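Local structure of putative major capsid protein (Cafeteriavirus-dependent mavirus, 6G44) at residues Ile293-Asn298 against Glu471-Arg476; Met334-Val339 against Val425-Pro430; Leu359-Asp364 against Met450-Thr455; Leu373-Leu378 against Lys389-Phe394. The protein probably forms the outer shell of the virophage particle as a double jelly-roll major capsid protein whose copies assemble in threes. All coordinates share one frame; numbering follows the deposited sequence.

Overall arrangement
All four contacts belong to one jelly roll of the double jelly-roll subunit. Interactions 1 and 2 lie about 9 Å apart, centre to centre, in a single antiparallel sheet, where strands 464-482 and 334-341 run side by side. Interaction 3 sits in the facing four-stranded sheet, its centre about 11 Å from that of interaction 2, and Phe335, Phe428, Met450 and Ile361 meet between the two sheets. Interaction 4, its centre about 13 Å from that of interaction 2, adds helices 375-384 and 391-394, facing a neighbouring subunit. Along the chain interaction 1 encloses the rest, interactions 2 and 3 interlock, consistent with a closed jelly-roll sandwich, and interaction 4 is innermost.

Interaction 1. Residues Ile293-Asn298 against Glu471-Arg476; sequences ISLEGN and EVFSIR
Glu296 OE2 is gripped by two donors from 471-476. Ser474 OG donates to the anti lone pair of Glu296 OE2 at 2.6 Å. Arg476 NH2 uses the syn one, 2.8 Å from Glu296 OE2, in a salt bridge. The carboxylate and guanidinium planes stand 65° apart, so this is a single-point contact and not a flat, two-pronged pairing. With CG anti to its carbonyl carbon, Glu296 lays CG along Ser474, and a bend at chi2 (-67°) turns the carboxylate so that OE2 meets the serine hydroxyl; Ser474 OG takes the crowded position between its backbone N and carbonyl carbon. A water accepts from Arg476 NH1 and donates to Glu296 OE1, closing a second route between the charges, and Asn330 takes the NE proton of the same arginine. Two bonds and a nearby cation would be expected to keep Glu296 ionised.

The backbone explains why Glu296 leans across: it and Gly297 both face Val472, a classic beta bulge in the antiparallel pairing of strands 286-305 and 464-482 within the jelly-roll sheet. Val472 O accepts from Glu296 N at 2.8 Å and only weakly from Gly297 N. Before the bulge, Ser294 and Ser474 make a hydrogen-bonded pair, Ser294 N to Ser474 O measuring 3.0 Å.

On the other face, Leu295 CD1 sits over one face of the Phe473 ring, offset toward its rim and 4.0 Å from the centroid, a CH-pi contact. Ile293 and Ile475 lie side by side there, CG1 to CG1 at 3.9 Å, and helix 123-130 packs onto Ile293 and Phe473 through Leu129.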
# COMPACT_ATOMS: atom_id res chain seq x y z
N ILE C 293 11.96 -19.41 -18.70
CA ILE C 293 12.04 -18.14 -19.43
C ILE C 293 13.17 -18.29 -20.43
O ILE C 293 14.29 -18.68 -20.05
CB ILE C 293 12.34 -16.96 -18.48
CG1 ILE C 293 11.13 -16.66 -17.58
CG2 ILE C 293 12.66 -15.71 -19.28
CD1 ILE C 293 10.76 -17.68 -16.52
N SER C 294 12.89 -17.94 -21.68
CA SER C 294 13.83 -18.15 -22.81
C SER C 294 13.82 -16.94 -23.71
O SER C 294 12.76 -16.41 -23.98
CB SER C 294 13.38 -19.35 -23.65
OG SER C 294 13.29 -20.55 -22.90
N LEU C 295 14.98 -16.57 -24.25
CA LEU C 295 15.05 -15.60 -25.33
C LEU C 295 14.68 -16.35 -26.61
O LEU C 295 15.35 -17.31 -27.01
CB LEU C 295 16.46 -15.02 -25.43
CG LEU C 295 16.66 -14.04 -26.61
CD1 LEU C 295 15.82 -12.79 -26.39
CD2 LEU C 295 18.13 -13.72 -26.72
N GLU C 296 13.58 -15.95 -27.22
CA GLU C 296 13.10 -16.60 -28.45
C GLU C 296 13.68 -16.01 -29.71
O GLU C 296 13.87 -16.72 -30.71
CB GLU C 296 11.59 -16.54 -28.55
CG GLU C 296 10.88 -17.37 -27.53
CD GLU C 296 11.07 -18.87 -27.70
OE1 GLU C 296 11.39 -19.36 -28.82
OE2 GLU C 296 10.88 -19.56 -26.68
N GLY C 297 13.95 -14.71 -29.68
CA GLY C 297 14.53 -14.05 -30.84
C GLY C 297 15.05 -12.69 -30.49
O GLY C 297 14.59 -12.03 -29.54
N ASN C 298 16.05 -12.26 -31.25
CA ASN C 298 16.57 -10.93 -31.09
C ASN C 298 17.05 -10.40 -32.43
O ASN C 298 17.33 -11.18 -33.35
CB ASN C 298 17.68 -10.87 -30.04
CG ASN C 298 18.91 -11.62 -30.46
OD1 ASN C 298 19.84 -11.03 -31.01
ND2 ASN C 298 18.92 -12.92 -30.23
N GLU C 471 14.31 -7.72 -28.24
CA GLU C 471 14.33 -9.06 -27.70
C GLU C 471 12.90 -9.49 -27.42
O GLU C 471 12.09 -8.70 -26.90
CB GLU C 471 15.12 -9.12 -26.40
CG GLU C 471 16.62 -8.87 -26.55
CD GLU C 471 17.35 -8.97 -25.22
OE1 GLU C 471 17.05 -8.12 -24.35
OE2 GLU C 471 18.19 -9.90 -25.02
N VAL C 472 12.59 -10.73 -27.77
CA VAL C 472 11.30 -11.36 -27.50
C VAL C 472 11.58 -12.57 -26.64
O VAL C 472 12.32 -13.48 -27.05
CB VAL C 472 10.54 -11.75 -28.78
CG1 VAL C 472 9.19 -12.38 -28.44
CG2 VAL C 472 10.39 -10.51 -29.66
N PHE C 473 11.03 -12.56 -25.43
CA PHE C 473 11.19 -13.67 -24.50
C PHE C 473 9.91 -14.46 -24.41
O PHE C 473 8.83 -13.90 -24.55
CB PHE C 473 11.51 -13.17 -23.10
CG PHE C 473 12.79 -12.43 -23.01
CD1 PHE C 473 12.83 -11.06 -23.21
CD2 PHE C 473 13.98 -13.09 -22.73
CE1 PHE C 473 14.01 -10.35 -23.11
CE2 PHE C 473 15.19 -12.37 -22.67
CZ PHE C 473 15.19 -11.01 -22.85
N SER C 474 10.03 -15.77 -24.20
CA SER C 474 8.87 -16.61 -23.85
C SER C 474 8.94 -16.96 -22.39
O SER C 474 10.03 -17.16 -21.85
CB SER C 474 8.81 -17.89 -24.66
OG SER C 474 9.97 -18.64 -24.47
N ILE C 475 7.76 -17.10 -21.77
CA ILE C 475 7.63 -17.61 -20.43
C ILE C 475 6.76 -18.82 -20.56
O ILE C 475 5.58 -18.70 -20.90
CB ILE C 475 7.03 -16.57 -19.45
CG1 ILE C 475 7.91 -15.32 -19.43
CG2 ILE C 475 6.92 -17.18 -18.06
CD1 ILE C 475 7.33 -14.09 -20.07
N ARG C 476 7.32 -20.01 -20.32
CA ARG C 476 6.57 -21.25 -20.48
C ARG C 476 6.26 -21.91 -19.13
O ARG C 476 7.10 -21.92 -18.23
CB ARG C 476 7.36 -22.26 -21.31
CG ARG C 476 7.39 -21.96 -22.79
CD ARG C 476 8.12 -23.09 -23.49
NE ARG C 476 7.89 -23.07 -24.92
CZ ARG C 476 8.67 -22.46 -25.81
NH1 ARG C 476 8.35 -22.53 -27.10
NH2 ARG C 476 9.75 -21.79 -25.44
O HOH W 1 12.11 -22.55 -23.52
O HOH W 2 10.83 -22.11 -28.65

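Interaction 2. Residues Met334-Val339 against Val425-Pro430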
# COMPACT_ATOMS: atom_id res chain seq x y z
N MET C 334 3.19 -16.88 -21.97
CA MET C 334 3.35 -15.43 -22.06
C MET C 334 4.60 -15.09 -22.84
O MET C 334 5.55 -15.87 -22.90
CB MET C 334 3.40 -14.80 -20.65
CG MET C 334 3.26 -13.26 -20.64
SD MET C 334 3.25 -12.50 -18.98
CE MET C 334 1.70 -13.04 -18.34
N PHE C 335 4.58 -13.90 -23.43
CA PHE C 335 5.70 -13.31 -24.11
C PHE C 335 6.03 -11.97 -23.50
O PHE C 335 5.16 -11.32 -22.91
CB PHE C 335 5.37 -13.10 -25.60
CG PHE C 335 5.13 -14.38 -26.34
CD1 PHE C 335 6.21 -15.05 -26.88
CD2 PHE C 335 3.85 -14.91 -26.45
CE1 PHE C 335 6.04 -16.24 -27.54
CE2 PHE C 335 3.67 -16.12 -27.14
CZ PHE C 335 4.78 -16.76 -27.67
N ALA C 336 7.29 -11.56 -23.65
CA ALA C 336 7.72 -10.22 -23.21
C ALA C 336 8.56 -9.61 -24.32
O ALA C 336 9.48 -10.27 -24.84
CB ALA C 336 8.50 -10.27 -21.91
N VAL C 337 8.27 -8.36 -24.65
CA VAL C 337 8.98 -7.63 -25.70
C VAL C 337 9.67 -6.43 -25.06
O VAL C 337 9.04 -5.66 -24.32
CB VAL C 337 8.01 -7.13 -26.78
CG1 VAL C 337 8.76 -6.39 -27.89
CG2 VAL C 337 7.21 -8.28 -27.35
N MET C 338 10.95 -6.25 -25.35
CA MET C 338 11.68 -5.09 -24.88
C MET C 338 12.74 -4.73 -25.90
O MET C 338 13.25 -5.63 -26.58
CB MET C 338 12.24 -5.31 -23.47
CG MET C 338 13.51 -6.07 -23.28
SD MET C 338 14.05 -5.98 -21.52
CE MET C 338 13.06 -7.26 -20.83
N VAL C 339 13.08 -3.46 -25.98
CA VAL C 339 14.13 -2.96 -26.86
C VAL C 339 15.18 -2.30 -25.98
O VAL C 339 14.91 -1.27 -25.38
CB VAL C 339 13.55 -1.98 -27.89
CG1 VAL C 339 14.68 -1.42 -28.77
CG2 VAL C 339 12.48 -2.64 -28.74
N VAL C 425 8.53 -2.48 -21.29
CA VAL C 425 8.44 -3.94 -21.44
C VAL C 425 6.99 -4.27 -21.67
O VAL C 425 6.13 -3.86 -20.88
CB VAL C 425 8.95 -4.71 -20.20
CG1 VAL C 425 8.83 -6.21 -20.41
CG2 VAL C 425 10.40 -4.34 -19.92
N ILE C 426 6.70 -4.97 -22.76
CA ILE C 426 5.32 -5.33 -23.09
C ILE C 426 5.11 -6.83 -22.88
O ILE C 426 5.67 -7.64 -23.62
CB ILE C 426 4.89 -4.89 -24.50
CG1 ILE C 426 5.04 -3.38 -24.67
CG2 ILE C 426 3.44 -5.32 -24.78
CD1 ILE C 426 4.99 -2.90 -26.11
N PHE C 427 4.30 -7.19 -21.91
CA PHE C 427 3.92 -8.56 -21.63
C PHE C 427 2.61 -8.84 -22.33
O PHE C 427 1.65 -8.05 -22.19
CB PHE C 427 3.75 -8.80 -20.13
CG PHE C 427 5.02 -8.68 -19.34
CD1 PHE C 427 5.89 -9.76 -19.24
CD2 PHE C 427 5.37 -7.51 -18.64
CE1 PHE C 427 7.05 -9.67 -18.49
CE2 PHE C 427 6.52 -7.44 -17.88
CZ PHE C 427 7.38 -8.52 -17.83
N PHE C 428 2.54 -9.91 -23.14
CA PHE C 428 1.27 -10.33 -23.78
C PHE C 428 1.17 -11.84 -23.83
O PHE C 428 2.19 -12.54 -23.87
CB PHE C 428 1.09 -9.70 -25.17
CG PHE C 428 1.96 -10.29 -26.25
CD1 PHE C 428 1.52 -11.36 -27.01
CD2 PHE C 428 3.22 -9.74 -26.55
CE1 PHE C 428 2.34 -11.92 -27.99
CE2 PHE C 428 4.01 -10.28 -27.55
CZ PHE C 428 3.57 -11.38 -28.27
N ARG C 429 -0.06 -12.34 -23.74
CA ARG C 429 -0.37 -13.77 -23.75
C ARG C 429 -0.94 -14.14 -25.12
O ARG C 429 -1.48 -13.27 -25.82
CB ARG C 429 -1.42 -14.07 -22.69
CG ARG C 429 -1.02 -13.72 -21.27
CD ARG C 429 -2.18 -13.98 -20.35
NE ARG C 429 -1.91 -13.62 -18.96
CZ ARG C 429 -1.36 -14.40 -18.05
NH1 ARG C 429 -1.02 -15.65 -18.33
NH2 ARG C 429 -1.20 -13.96 -16.81
N PRO C 430 -0.90 -15.41 -25.50
CA PRO C 430 -1.53 -15.78 -26.78
C PRO C 430 -3.03 -15.43 -26.82
O PRO C 430 -3.56 -15.04 -27.88
CB PRO C 430 -1.26 -17.29 -26.89
CG PRO C 430 -0.81 -17.73 -25.57
CD PRO C 430 -0.22 -16.55 -24.86
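Phe335 and Phe428 lie nearly parallel, their planes 21° apart, but slid so far that the rings barely overlap. What sits on the Phe428 ring is the CB of Phe335, over one face and 3.8 Å from the centroid, a CH-pi contact. Phe428 reaches it from the crowded first-torsion position (chi1 74°), which swings the ring back over the neighbouring strand. Val337 CG2 meets the same ring in its plane, 3.8 Å from Phe428 CE2, so one ring is touched both on a face and at an edge.

These side chains share one face of an antiparallel pairing between strands 334-341 and 425-428 of the jelly-roll sheet. Phe335 with Phe428 and Val337 with Ile426 are the hydrogen-bonded pairs; Phe335 N gives a bond to Phe428 O that runs nearly along the C=O axis at 2.8 Å. The face with Phe335, Val337, Ile426 and Phe428 turns toward strand 355-363, where Ile361 meets Phe428.

The opposite face carries Ala336 and Phe427, with Ala336 CB 3.8 Å from Phe427 CE1. Met334 stays extended until chi3 (-70°), placing SD obliquely beside Phe427 in a Met-aromatic contact, 3.8 Å from Phe427 CD1. Its methyl then turns onto Arg429, where Met334 CE lies over the centre of the flat guanidinium, 3.4 Å from Arg429 CZ. Arg429 NE donates to Asn385 OD1, which helps to hold the guanidinium against that methyl.

Interaction 3. Residues Leu359-Asp364 against Met450-Thr455; sequences LEIKVD and MQVQAT
Met450 begins 450-455 with CG anti to its backbone N and a bend at chi3 (-83°) that turns CE onto Val363 CG2, 4.0 Å away; its CG passes Ile361 CG2 at 4.1 Å. Gln451 points to the other face, and its backbone pairs with Lys362. Lys362 N meets Gln451 O at 2.9 Å with an almost linear N-H...O angle of 176°, and Gln451 N returns a bond to Lys362 O. The lysine chain crosses obliquely beside Gln451 before bending at chi4 so that NZ gives a bond to Asp364 O. Gln451 NE2 donates to Thr323 O on strand 319-328.

Val452 comes back to the apolar face. It lies alongside Ile361, whose CD1 is 3.8 Å from Val452 CG2, while Leu359 CD1 reaches Val452 CG1 at the same distance. Gln453 follows on the polar face, extended and side by side with Glu360, the amide and carboxylate planes 44° apart. Their backbones form the second hydrogen-bonded pair, Gln453 N to Glu360 O at 2.9 Å. A water donates to Glu360 O and Gln451 O, bridging successive pairs. Ala454 is the last of the segment to make contact, its CB 4.4 Å from Leu359 CD1.

Strand 448-457 lies between 355-363 and 319-328 in the four-stranded jelly-roll sheet; its Met450 packs on Phe335 and Phe428 of the sheet opposite, with Leu359 and Ile361 of 355-363 packing beside it.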
# COMPACT_ATOMS: atom_id res chain seq x y z
N LEU C 359 3.45 -1.90 -31.86
CA LEU C 359 3.75 -3.31 -31.87
C LEU C 359 2.88 -3.99 -32.91
O LEU C 359 1.69 -3.72 -32.96
CB LEU C 359 3.48 -3.88 -30.47
CG LEU C 359 4.04 -5.24 -30.13
CD1 LEU C 359 5.57 -5.25 -30.20
CD2 LEU C 359 3.57 -5.63 -28.74
N GLU C 360 3.47 -4.84 -33.75
CA GLU C 360 2.70 -5.68 -34.66
C GLU C 360 3.23 -7.11 -34.57
O GLU C 360 4.43 -7.34 -34.65
CB GLU C 360 2.79 -5.16 -36.10
CG GLU C 360 2.20 -3.76 -36.24
CD GLU C 360 2.06 -3.27 -37.68
OE1 GLU C 360 1.84 -2.03 -37.85
OE2 GLU C 360 2.13 -4.08 -38.62
N ILE C 361 2.30 -8.05 -34.39
CA ILE C 361 2.60 -9.46 -34.17
C ILE C 361 2.04 -10.28 -35.35
O ILE C 361 0.92 -10.07 -35.76
CB ILE C 361 1.97 -10.01 -32.88
CG1 ILE C 361 2.20 -9.10 -31.66
CG2 ILE C 361 2.49 -11.43 -32.61
CD1 ILE C 361 3.63 -8.94 -31.26
N LYS C 362 2.85 -11.20 -35.87
CA LYS C 362 2.39 -12.22 -36.84
C LYS C 362 2.48 -13.56 -36.13
O LYS C 362 3.50 -13.86 -35.53
CB LYS C 362 3.29 -12.22 -38.06
CG LYS C 362 3.13 -13.42 -38.98
CD LYS C 362 4.01 -13.24 -40.22
CE LYS C 362 3.85 -14.38 -41.22
NZ LYS C 362 4.21 -15.70 -40.62
N VAL C 363 1.40 -14.36 -36.18
CA VAL C 363 1.46 -15.75 -35.72
C VAL C 363 0.92 -16.59 -36.86
O VAL C 363 -0.24 -16.43 -37.23
CB VAL C 363 0.65 -16.02 -34.44
CG1 VAL C 363 0.68 -17.51 -34.06
CG2 VAL C 363 1.16 -15.17 -33.28
N ASP C 364 1.76 -17.47 -37.40
CA ASP C 364 1.39 -18.30 -38.57
C ASP C 364 0.91 -17.37 -39.69
O ASP C 364 1.61 -16.41 -40.00
CB ASP C 364 0.40 -19.40 -38.13
CG ASP C 364 0.97 -20.33 -37.06
OD1 ASP C 364 2.20 -20.41 -36.94
OD2 ASP C 364 0.17 -21.01 -36.37
N MET C 450 6.22 -17.13 -35.10
CA MET C 450 5.91 -15.75 -34.70
C MET C 450 6.96 -14.78 -35.23
O MET C 450 8.14 -15.07 -35.24
CB MET C 450 5.84 -15.66 -33.17
CG MET C 450 5.50 -14.26 -32.64
SD MET C 450 5.54 -14.10 -30.83
CE MET C 450 3.93 -14.72 -30.48
N GLN C 451 6.51 -13.58 -35.59
CA GLN C 451 7.38 -12.48 -35.91
C GLN C 451 6.84 -11.26 -35.16
O GLN C 451 5.62 -11.06 -35.08
CB GLN C 451 7.36 -12.24 -37.42
CG GLN C 451 8.36 -11.22 -37.94
CD GLN C 451 8.58 -11.36 -39.44
OE1 GLN C 451 7.63 -11.39 -40.21
NE2 GLN C 451 9.84 -11.45 -39.86
N VAL C 452 7.75 -10.47 -34.61
CA VAL C 452 7.41 -9.26 -33.84
C VAL C 452 8.08 -8.04 -34.46
O VAL C 452 9.29 -8.03 -34.62
CB VAL C 452 7.86 -9.42 -32.37
CG1 VAL C 452 7.67 -8.14 -31.57
CG2 VAL C 452 7.08 -10.57 -31.73
N GLN C 453 7.27 -7.02 -34.77
CA GLN C 453 7.76 -5.71 -35.21
C GLN C 453 7.51 -4.72 -34.06
O GLN C 453 6.39 -4.67 -33.56
CB GLN C 453 6.98 -5.27 -36.44
CG GLN C 453 7.31 -3.86 -36.92
CD GLN C 453 6.30 -3.32 -37.90
OE1 GLN C 453 5.40 -2.57 -37.52
NE2 GLN C 453 6.40 -3.74 -39.16
N ALA C 454 8.54 -3.99 -33.65
CA ALA C 454 8.40 -2.94 -32.64
C ALA C 454 8.82 -1.62 -33.25
O ALA C 454 9.87 -1.55 -33.87
CB ALA C 454 9.28 -3.23 -31.43
N THR C 455 8.00 -0.59 -33.04
CA THR C 455 8.34 0.79 -33.39
C THR C 455 8.64 1.52 -32.08
O THR C 455 7.85 1.41 -31.11
CB THR C 455 7.17 1.45 -34.16
OG1 THR C 455 6.80 0.62 -35.29
CG2 THR C 455 7.56 2.82 -34.65
O HOH W 3 4.94 -8.77 -37.30

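Interaction 4. Residues Leu373-Leu378 against Lys389-Phe394. With SO4 (sulfate ion), chain Z.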
# COMPACT_ATOMS: atom_id res chain seq x y z
N LEU C 373 -3.07 -0.45 -31.98
CA LEU C 373 -2.76 0.04 -30.62
C LEU C 373 -1.73 1.14 -30.61
O LEU C 373 -0.75 1.08 -31.34
CB LEU C 373 -2.22 -1.10 -29.76
CG LEU C 373 -3.17 -2.28 -29.54
CD1 LEU C 373 -2.55 -3.24 -28.54
CD2 LEU C 373 -4.59 -1.86 -29.11
N GLU C 374 -1.96 2.13 -29.76
CA GLU C 374 -1.00 3.19 -29.53
C GLU C 374 -0.36 2.96 -28.15
O GLU C 374 -0.68 1.98 -27.47
CB GLU C 374 -1.60 4.59 -29.73
CG GLU C 374 -3.09 4.80 -29.48
CD GLU C 374 -3.52 4.69 -28.03
OE1 GLU C 374 -2.71 4.27 -27.18
OE2 GLU C 374 -4.69 5.02 -27.72
N GLN C 375 0.53 3.84 -27.76
CA GLN C 375 1.39 3.58 -26.61
C GLN C 375 0.61 3.38 -25.31
O GLN C 375 0.94 2.48 -24.51
CB GLN C 375 2.45 4.67 -26.46
CG GLN C 375 3.55 4.30 -25.49
CD GLN C 375 4.69 5.29 -25.51
OE1 GLN C 375 4.49 6.51 -25.41
NE2 GLN C 375 5.89 4.77 -25.60
N GLN C 376 -0.42 4.18 -25.07
CA GLN C 376 -1.24 4.05 -23.87
C GLN C 376 -1.93 2.68 -23.83
O GLN C 376 -1.97 2.04 -22.79
CB GLN C 376 -2.28 5.16 -23.78
CG GLN C 376 -3.04 5.15 -22.45
CD GLN C 376 -2.15 5.51 -21.24
OE1 GLN C 376 -2.22 4.86 -20.19
NE2 GLN C 376 -1.34 6.51 -21.40
N GLN C 377 -2.42 2.21 -24.98
CA GLN C 377 -3.04 0.89 -25.03
C GLN C 377 -2.01 -0.19 -24.83
O GLN C 377 -2.32 -1.22 -24.23
CB GLN C 377 -3.77 0.71 -26.35
CG GLN C 377 -4.99 1.61 -26.49
CD GLN C 377 -5.50 1.68 -27.92
OE1 GLN C 377 -4.75 2.05 -28.83
NE2 GLN C 377 -6.77 1.31 -28.14
N LEU C 378 -0.81 -0.02 -25.36
CA LEU C 378 0.28 -1.00 -25.12
C LEU C 378 0.62 -1.08 -23.62
O LEU C 378 0.88 -2.16 -23.08
CB LEU C 378 1.51 -0.66 -25.94
CG LEU C 378 1.32 -0.83 -27.47
CD1 LEU C 378 2.56 -0.30 -28.15
CD2 LEU C 378 1.01 -2.25 -27.87
N LYS C 389 4.86 -0.64 -13.23
CA LYS C 389 5.42 0.70 -13.16
C LYS C 389 4.52 1.74 -13.84
O LYS C 389 3.65 1.40 -14.63
CB LYS C 389 6.81 0.77 -13.78
CG LYS C 389 7.82 -0.17 -13.12
CD LYS C 389 7.95 0.06 -11.63
CE LYS C 389 8.57 1.41 -11.30
NZ LYS C 389 8.52 1.70 -9.85
N ARG C 390 4.78 2.99 -13.49
CA ARG C 390 4.01 4.15 -14.00
C ARG C 390 4.18 4.33 -15.51
O ARG C 390 5.18 3.90 -16.11
CB ARG C 390 4.42 5.43 -13.27
CG ARG C 390 5.85 5.86 -13.57
CD ARG C 390 6.35 7.00 -12.71
NE ARG C 390 6.51 6.59 -11.32
CZ ARG C 390 7.01 7.37 -10.40
NH1 ARG C 390 7.41 8.58 -10.71
NH2 ARG C 390 7.18 6.94 -9.15
N PHE C 391 3.20 5.01 -16.13
CA PHE C 391 3.22 5.22 -17.57
C PHE C 391 4.45 6.01 -18.05
O PHE C 391 5.01 5.70 -19.10
CB PHE C 391 1.92 5.90 -18.02
CG PHE C 391 1.83 6.11 -19.51
CD1 PHE C 391 1.87 5.01 -20.38
CD2 PHE C 391 1.75 7.37 -20.05
CE1 PHE C 391 1.81 5.17 -21.77
CE2 PHE C 391 1.69 7.54 -21.43
CZ PHE C 391 1.71 6.45 -22.27
N SER C 392 4.87 7.02 -17.29
CA SER C 392 6.04 7.85 -17.65
C SER C 392 7.34 7.04 -17.68
O SER C 392 8.28 7.48 -18.33
CB SER C 392 6.19 9.06 -16.74
OG SER C 392 6.33 8.68 -15.40
N CYS C 393 7.40 5.91 -16.99
CA CYS C 393 8.53 4.99 -17.12
C CYS C 393 8.41 4.23 -18.42
O CYS C 393 9.27 4.35 -19.30
CB CYS C 393 8.52 4.06 -15.93
SG CYS C 393 9.68 2.67 -16.02
N PHE C 394 7.31 3.50 -18.54
CA PHE C 394 7.01 2.71 -19.75
C PHE C 394 7.17 3.47 -21.05
O PHE C 394 7.73 2.96 -22.02
CB PHE C 394 5.57 2.18 -19.64
CG PHE C 394 5.13 1.36 -20.81
CD1 PHE C 394 4.55 1.96 -21.93
CD2 PHE C 394 5.26 -0.01 -20.78
CE1 PHE C 394 4.13 1.22 -23.00
CE2 PHE C 394 4.84 -0.77 -21.87
CZ PHE C 394 4.27 -0.15 -22.96
S SO4 Z . 5.31 3.54 -9.70
O1 SO4 Z . 6.08 3.74 -10.92
O2 SO4 Z . 5.43 4.70 -8.83
O3 SO4 Z . 5.84 2.33 -8.99
O4 SO4 Z . 3.89 3.30 -10.05
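Gln376 NE2 sits over the centre of the Phe391 ring, 3.2 Å from Phe391 CZ, with the amide plane tilted 47° to the ring. A bend at chi2 (67°) brings that amide nitrogen over the face. Gln375 O approaches the same ring at its edge, 3.9 Å from Phe391 CE1. Phe394, one turn further on, meets Gln375 and Leu378: its CE1 touches Gln375 CG at 4.0 Å, and its CZ lies 4.1 Å from Leu378 CB. Both phenylalanines have CG anti to the backbone N, so their rings project from the short helix 391-394 onto the start of helix 375-384.

A capping box of Glu374 and Gln377 closes the first turn that presents Gln375 and Gln376: Gln377 N donates to Glu374 OE1 at 3.0 Å, and Glu374 N to Gln377 OE1. In the second shell Gln375 NE2 is tied to Ile356 O and Ser395 O, while the Tyr379 ring meets both phenylalanines edge-to-face.

Just before helix 391-394, a sulfate, probably from the crystallisation liquor, takes bonds from Arg390 N, NE and NH2 and from Lys389 NZ, which also pairs with Glu150. Ser172 of the second subunit binds this ion too, and Arg390 NH2 reaches Ser169 O there. Within this mixed polar and aromatic packing, the partly positive N-H side of the Gln376 amide would suit the electron-rich face of Phe391.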